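Local structure of beta-N-acetylhexosaminidase (Thermotoga neapolitana, 5C0Q) at the zinc ion site. The protein is a zinc-binding glycoside hydrolase of family 3 that probably removes terminal non-reducing N-acetylhexosamine residues from N-acetyl-beta-hexosaminides. Coordinates in Å, arbitrary orientation; residue numbers count along the deposited sequence, not the author numbering. Chains: chain A/B, Beta-N-acetylhexosaminidase.

The zinc ion site. Residues chain A 332, 334, 433, 446, 448; chain B 86. With ZN (zinc ion), chain C.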
loop_
_atom_site.group_PDB
_atom_site.type_symbol
_atom_site.label_atom_id
_atom_site.label_comp_id
_atom_site.label_asym_id
_atom_site.label_seq_id
_atom_site.Cartn_x
_atom_site.Cartn_y
_atom_site.Cartn_z
ATOM N N ALA A 332 -18.038 -15.134 -4.763
ATOM C CA ALA A 332 -19.158 -14.454 -4.130
ATOM C C ALA A 332 -20.144 -13.883 -5.139
ATOM O O ALA A 332 -20.909 -12.985 -4.816
ATOM C CB ALA A 332 -18.682 -13.356 -3.212
ATOM N N GLU A 334 -23.360 -14.327 -7.536
ATOM C CA GLU A 334 -24.561 -15.096 -7.878
ATOM C C GLU A 334 -25.265 -14.443 -9.077
ATOM O O GLU A 334 -25.410 -13.224 -9.167
ATOM C CB GLU A 334 -25.529 -15.218 -6.668
ATOM C CG GLU A 334 -24.873 -15.486 -5.294
ATOM C CD GLU A 334 -25.854 -15.512 -4.098
ATOM O OE1 GLU A 334 -26.607 -16.495 -3.993
ATOM O OE2 GLU A 334 -25.866 -14.595 -3.227
ATOM N N PRO A 433 -27.985 -6.982 -0.767
ATOM C CA PRO A 433 -28.403 -8.145 -1.542
ATOM C C PRO A 433 -29.828 -8.589 -1.237
ATOM O O PRO A 433 -30.319 -9.496 -1.893
ATOM C CB PRO A 433 -27.390 -9.212 -1.132
ATOM C CG PRO A 433 -27.022 -8.835 0.239
ATOM C CD PRO A 433 -27.035 -7.336 0.289
ATOM N N ILE A 446 -25.837 -10.770 -8.334
ATOM C CA ILE A 446 -25.500 -10.267 -7.012
ATOM C C ILE A 446 -23.984 -10.323 -6.787
ATOM O O ILE A 446 -23.366 -11.355 -6.929
ATOM C CB ILE A 446 -26.256 -11.047 -5.915
ATOM C CG1 ILE A 446 -27.771 -10.930 -6.150
ATOM C CG2 ILE A 446 -25.916 -10.541 -4.526
ATOM C CD1 ILE A 446 -28.544 -11.886 -5.336
ATOM N N HIS A 448 -22.328 -8.781 -3.910
ATOM C CA HIS A 448 -22.041 -8.711 -2.487
ATOM C C HIS A 448 -20.959 -7.721 -2.187
ATOM O O HIS A 448 -20.416 -7.736 -1.103
ATOM C CB HIS A 448 -21.648 -10.074 -1.936
ATOM C CG HIS A 448 -22.694 -11.128 -2.129
ATOM N ND1 HIS A 448 -22.607 -12.093 -3.107
ATOM C CD2 HIS A 448 -23.838 -11.384 -1.453
ATOM C CE1 HIS A 448 -23.650 -12.896 -3.026
ATOM N NE2 HIS A 448 -24.413 -12.486 -2.034
ATOM N N LYS B 86 -19.842 -15.301 1.910
ATOM C CA LYS B 86 -20.359 -16.221 0.915
ATOM C C LYS B 86 -19.372 -17.298 0.556
ATOM O O LYS B 86 -19.727 -18.240 -0.094
ATOM C CB LYS B 86 -20.777 -15.476 -0.361
ATOM C CG LYS B 86 -22.049 -14.633 -0.218
ATOM C CD LYS B 86 -23.256 -15.563 -0.013
ATOM C CE LYS B 86 -24.611 -14.836 0.054
ATOM N NZ LYS B 86 -25.491 -14.958 -1.172
HETATM ZN ZN ZN C . -26.358 -13.267 -1.074
#
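In this family 3 glycoside hydrolase, a zinc ion bridges the two chains of the deposited assembly, bound by a lysine of one and by a histidine and a glutamate of the other. It may stabilise the contact if the dimer is biological, though the ion may come from preparation or crystallisation. The imidazole of A:His448 forms the well-packed part. Its ND1 donates a hydrogen bond of 2.6 Å from A:His448 to the carbonyl O of A:Ala332, the residue following helix 324-331; this O lies in the ring plane and helps fix the ring's rotation. With chi2 at 103°, the ring is sandwiched: methyl CG2 of A:Ile446 covers the rim of one face, while CG of B:Lys86 lies 3.6 Å above the centre of the other. This arrangement directs NE2 of A:His448 at the metal, 2.3 Å from ZN. B:Lys86 crosses the ring at about a right angle, and bends at chi2 and chi4 carry its amine around, with NZ modelled 1.9 Å from ZN. The ion is poorly ordered and its donor angles are all acute (54° to 84°), bunching the donors to one side, so little can be read from them. A:Glu334, extended beyond CG, joins this crowd with OE2 2.6 Å from ZN. That oxygen is modelled too close to NZ of B:Lys86 for detail; zinc bonding by a neutral amine and a salt bridge are alternative readings, protonation being unseen. The A:Pro433 side is looser: roughly across the metal from the lysine amine, its CB stays 4.2 Å from ZN, and waters may complete the shell unseen.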